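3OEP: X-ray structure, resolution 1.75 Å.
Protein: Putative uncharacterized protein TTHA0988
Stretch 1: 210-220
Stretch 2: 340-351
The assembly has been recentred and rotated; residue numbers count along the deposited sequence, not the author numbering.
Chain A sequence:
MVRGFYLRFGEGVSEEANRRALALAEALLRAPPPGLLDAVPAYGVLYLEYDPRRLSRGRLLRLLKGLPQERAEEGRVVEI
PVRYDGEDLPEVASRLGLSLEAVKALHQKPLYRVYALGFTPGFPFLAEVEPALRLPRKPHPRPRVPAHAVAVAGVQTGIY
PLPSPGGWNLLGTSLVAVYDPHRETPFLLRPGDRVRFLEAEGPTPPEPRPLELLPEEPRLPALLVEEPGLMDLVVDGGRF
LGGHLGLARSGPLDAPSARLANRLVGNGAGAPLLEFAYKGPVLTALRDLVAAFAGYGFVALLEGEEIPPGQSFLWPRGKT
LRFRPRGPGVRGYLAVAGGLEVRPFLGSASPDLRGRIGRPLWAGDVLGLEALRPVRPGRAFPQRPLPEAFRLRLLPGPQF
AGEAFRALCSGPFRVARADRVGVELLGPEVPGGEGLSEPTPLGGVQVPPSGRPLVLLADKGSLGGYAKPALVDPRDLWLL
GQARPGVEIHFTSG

Stretch 1 210-220: PLELLPEEPRL
Stretch 2 340-351: LEVRPFLGSASP

Two irregular segments of one chain, 210-220 and 340-351, lie side by side and bury 679 Å² between them. They run antiparallel: CA of Leu213 is 4.8 Å from CA of Arg343, CA of Leu214 is 4.9 Å from CA of Val342, and the register opens to 7.0 Å between CA of Pro218 and CA of Glu341. One backbone hydrogen bond joins them, Arg343 N to Leu213 O (2.8 Å, 162°). Leu213 is at phi/psi -100/-32, between the extended residues Glu212 (-76/128) and Leu214 (-74/134).

Arg343 (chi m, t, m, -95°) leaves its backbone sideways, and its bent chain carries the guanidinium to the other segment. Arg343 NH2 donates to Glu212 O (3.1 Å) and to Glu216 OE1 (2.9 Å), while Arg343 NH1 donates to Glu216 OE2 (2.9 Å), so that the salt bridge is two-pronged. Glu216 meets it by folding back, chi1 m and chi2 p, which sets its carboxylate at the guanidinium edge. Leu213 O, Leu214 C and Pro215 N lie over one face of that group. Water 1 accepts from Arg343 NE (3.0 Å) and donates to Glu212 O (2.8 Å). The side chain of Glu212 (m, m) leaves its backbone sideways and its end leads away from the contact.

Glu341 points toward the first segment with chi1 and chi2 both t, a stretched chain that brings OE1 to within 3.0 Å of Arg219 N, which donates to it at 164°. Glu341 CD lies 3.6 Å from Pro215 CG. Arg219 (m, t, m, 93°) turns its guanidinium so that Glu341 CD lies over one face; the long salt bridge from Arg219 NE to Glu341 OE2 (3.7 Å) is therefore one of charges only, with no N-H directed at the oxygen. Water 2 donates to Glu217 O (2.8 Å) and Glu341 OE2 (2.6 Å); water 3 donates to Glu341 OE1 (2.5 Å) and accepts from Leu220 N (2.8 Å).

Apolar packing centres on buried Leu213 (m, t): its CB is 3.8 Å from Val342 CG1 and its CD2 4.0 Å from Phe345 CB. Leu213 CD1 also approaches the backbone, 3.5 Å from Ala349 O. Leu211 (t, p) points toward Phe345, Leu211 CD2 meeting ring atom Phe345 CD1 obliquely at 3.4 Å. Phe345 (t, 82°) points back toward it and opens a type I' turn to Ser348, closed by Phe345 N to Ser348 O (2.8 Å). Within that turn Leu346 is at 47/51 and Gly347 at 91/-5, where a CB would jam against the preceding carbonyl O.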

# COMPACT_ATOMS: atom_id res chain seq x y z
N PRO A 210 15.40 5.94 3.29
CA PRO A 210 14.19 5.86 4.11
C PRO A 210 13.96 7.10 4.98
O PRO A 210 14.92 7.68 5.49
CB PRO A 210 14.44 4.62 4.99
CG PRO A 210 15.41 3.81 4.21
CD PRO A 210 16.28 4.78 3.50
N LEU A 211 12.70 7.52 5.08
CA LEU A 211 12.33 8.68 5.90
C LEU A 211 11.99 8.19 7.30
O LEU A 211 11.09 7.38 7.46
CB LEU A 211 11.13 9.41 5.30
CG LEU A 211 10.61 10.64 6.06
CD1 LEU A 211 11.66 11.75 6.10
CD2 LEU A 211 9.31 11.15 5.46
N GLU A 212 12.71 8.69 8.30
CA GLU A 212 12.42 8.35 9.70
C GLU A 212 11.19 9.10 10.19
O GLU A 212 11.11 10.32 10.07
CB GLU A 212 13.62 8.70 10.59
CG GLU A 212 14.79 7.73 10.47
CD GLU A 212 14.60 6.45 11.28
OE1 GLU A 212 13.70 6.39 12.14
OE2 GLU A 212 15.37 5.49 11.04
N LEU A 213 10.25 8.36 10.76
CA LEU A 213 9.07 8.94 11.39
C LEU A 213 9.21 9.01 12.91
O LEU A 213 8.70 9.92 13.55
CB LEU A 213 7.82 8.15 11.00
CG LEU A 213 7.59 8.02 9.49
CD1 LEU A 213 6.34 7.21 9.21
CD2 LEU A 213 7.52 9.40 8.83
N LEU A 214 9.92 8.04 13.49
CA LEU A 214 10.08 8.00 14.94
C LEU A 214 11.05 9.07 15.40
O LEU A 214 12.12 9.23 14.81
CB LEU A 214 10.58 6.63 15.38
CG LEU A 214 9.58 5.48 15.19
CD1 LEU A 214 10.24 4.16 15.54
CD2 LEU A 214 8.34 5.71 16.03
N PRO A 215 10.68 9.81 16.47
CA PRO A 215 11.56 10.87 16.93
C PRO A 215 12.88 10.34 17.48
O PRO A 215 12.93 9.30 18.14
CB PRO A 215 10.75 11.55 18.04
CG PRO A 215 9.76 10.54 18.47
CD PRO A 215 9.45 9.72 17.26
N GLU A 216 13.95 11.09 17.22
CA GLU A 216 15.28 10.73 17.69
C GLU A 216 15.37 11.02 19.19
O GLU A 216 16.02 10.29 19.93
CB GLU A 216 16.35 11.52 16.93
CG GLU A 216 16.38 11.23 15.42
CD GLU A 216 15.24 11.88 14.63
OE1 GLU A 216 14.98 11.43 13.49
OE2 GLU A 216 14.59 12.82 15.15
N GLU A 217 14.71 12.10 19.62
CA GLU A 217 14.67 12.50 21.02
C GLU A 217 13.23 12.50 21.51
O GLU A 217 12.61 13.57 21.62
CB GLU A 217 15.31 13.88 21.20
N PRO A 218 12.67 11.31 21.80
CA PRO A 218 11.29 11.28 22.29
C PRO A 218 11.14 12.10 23.57
O PRO A 218 12.01 12.05 24.45
CB PRO A 218 11.02 9.79 22.55
CG PRO A 218 12.32 9.10 22.44
CD PRO A 218 13.24 9.96 21.66
N ARG A 219 10.04 12.84 23.64
CA ARG A 219 9.78 13.72 24.78
C ARG A 219 9.55 12.94 26.08
O ARG A 219 9.95 13.39 27.15
CB ARG A 219 8.57 14.60 24.49
CG ARG A 219 8.78 15.59 23.36
CD ARG A 219 7.56 16.47 23.13
NE ARG A 219 6.54 15.79 22.31
CZ ARG A 219 5.51 15.09 22.78
NH1 ARG A 219 4.67 14.53 21.92
NH2 ARG A 219 5.31 14.92 24.09
N LEU A 220 8.90 11.79 25.96
CA LEU A 220 8.54 10.96 27.10
C LEU A 220 8.92 9.50 26.83
O LEU A 220 8.05 8.67 26.53
CB LEU A 220 7.04 11.07 27.37
CG LEU A 220 6.50 12.45 27.73
CD1 LEU A 220 4.97 12.48 27.60
CD2 LEU A 220 6.94 12.83 29.13
N LEU A 340 1.76 6.46 21.01
CA LEU A 340 3.18 6.63 20.72
C LEU A 340 3.44 7.94 19.97
O LEU A 340 2.64 8.36 19.13
CB LEU A 340 3.71 5.46 19.88
CG LEU A 340 3.65 4.10 20.56
CD1 LEU A 340 4.01 3.01 19.56
CD2 LEU A 340 4.56 4.06 21.79
N GLU A 341 4.57 8.57 20.30
CA GLU A 341 5.03 9.76 19.60
C GLU A 341 5.63 9.37 18.26
O GLU A 341 6.58 8.59 18.21
CB GLU A 341 6.08 10.52 20.42
CG GLU A 341 6.42 11.87 19.81
CD GLU A 341 7.60 12.58 20.45
OE1 GLU A 341 8.05 12.19 21.55
OE2 GLU A 341 8.09 13.56 19.83
N VAL A 342 5.08 9.92 17.18
CA VAL A 342 5.52 9.63 15.81
C VAL A 342 5.29 10.86 14.96
O VAL A 342 4.24 11.50 15.07
CB VAL A 342 4.70 8.49 15.14
CG1 VAL A 342 5.42 8.00 13.89
CG2 VAL A 342 4.45 7.35 16.09
N ARG A 343 6.25 11.18 14.10
CA ARG A 343 6.11 12.30 13.18
C ARG A 343 5.26 11.86 12.00
O ARG A 343 5.45 10.77 11.47
CB ARG A 343 7.47 12.77 12.67
CG ARG A 343 8.30 13.53 13.67
CD ARG A 343 9.47 14.20 12.97
NE ARG A 343 10.43 13.22 12.45
CZ ARG A 343 11.53 12.81 13.08
NH1 ARG A 343 11.85 13.27 14.28
NH2 ARG A 343 12.32 11.91 12.50
N PRO A 344 4.30 12.70 11.58
CA PRO A 344 3.51 12.32 10.42
C PRO A 344 4.20 12.63 9.09
O PRO A 344 5.06 13.51 9.02
CB PRO A 344 2.26 13.19 10.56
CG PRO A 344 2.79 14.45 11.20
CD PRO A 344 3.83 13.96 12.19
N PHE A 345 3.81 11.89 8.06
CA PHE A 345 4.16 12.21 6.68
C PHE A 345 2.87 12.18 5.87
O PHE A 345 2.18 11.17 5.83
CB PHE A 345 5.16 11.20 6.12
CG PHE A 345 5.48 11.40 4.66
CD1 PHE A 345 6.41 12.34 4.27
CD2 PHE A 345 4.84 10.64 3.69
CE1 PHE A 345 6.71 12.53 2.92
CE2 PHE A 345 5.13 10.82 2.34
CZ PHE A 345 6.06 11.77 1.96
N LEU A 346 2.54 13.32 5.27
CA LEU A 346 1.29 13.51 4.53
C LEU A 346 0.06 13.01 5.30
O LEU A 346 -0.74 12.23 4.78
CB LEU A 346 1.39 12.90 3.13
CG LEU A 346 2.48 13.50 2.23
CD1 LEU A 346 2.55 12.79 0.89
CD2 LEU A 346 2.27 15.00 2.01
N GLY A 347 -0.05 13.46 6.54
CA GLY A 347 -1.24 13.24 7.36
C GLY A 347 -1.25 11.99 8.23
O GLY A 347 -2.17 11.80 9.03
N SER A 348 -0.23 11.14 8.10
CA SER A 348 -0.23 9.87 8.81
C SER A 348 1.15 9.47 9.32
O SER A 348 2.17 9.75 8.69
CB SER A 348 -0.77 8.78 7.89
OG SER A 348 -0.64 7.49 8.45
N ALA A 349 1.15 8.79 10.46
CA ALA A 349 2.36 8.20 11.04
C ALA A 349 2.58 6.76 10.58
O ALA A 349 3.55 6.12 11.00
CB ALA A 349 2.28 8.25 12.56
N SER A 350 1.69 6.23 9.74
CA SER A 350 1.80 4.85 9.29
C SER A 350 2.91 4.69 8.25
O SER A 350 3.12 5.57 7.42
CB SER A 350 0.48 4.31 8.72
OG SER A 350 -0.48 4.08 9.74
N PRO A 351 3.60 3.55 8.28
CA PRO A 351 4.68 3.34 7.32
C PRO A 351 4.17 3.02 5.92
O PRO A 351 3.10 2.44 5.76
CB PRO A 351 5.42 2.13 7.89
CG PRO A 351 4.42 1.41 8.68
CD PRO A 351 3.50 2.45 9.25
O HOH W 1 9.84 12.73 9.57
O HOH W 2 10.39 14.70 20.37
O HOH W 3 7.68 10.81 23.62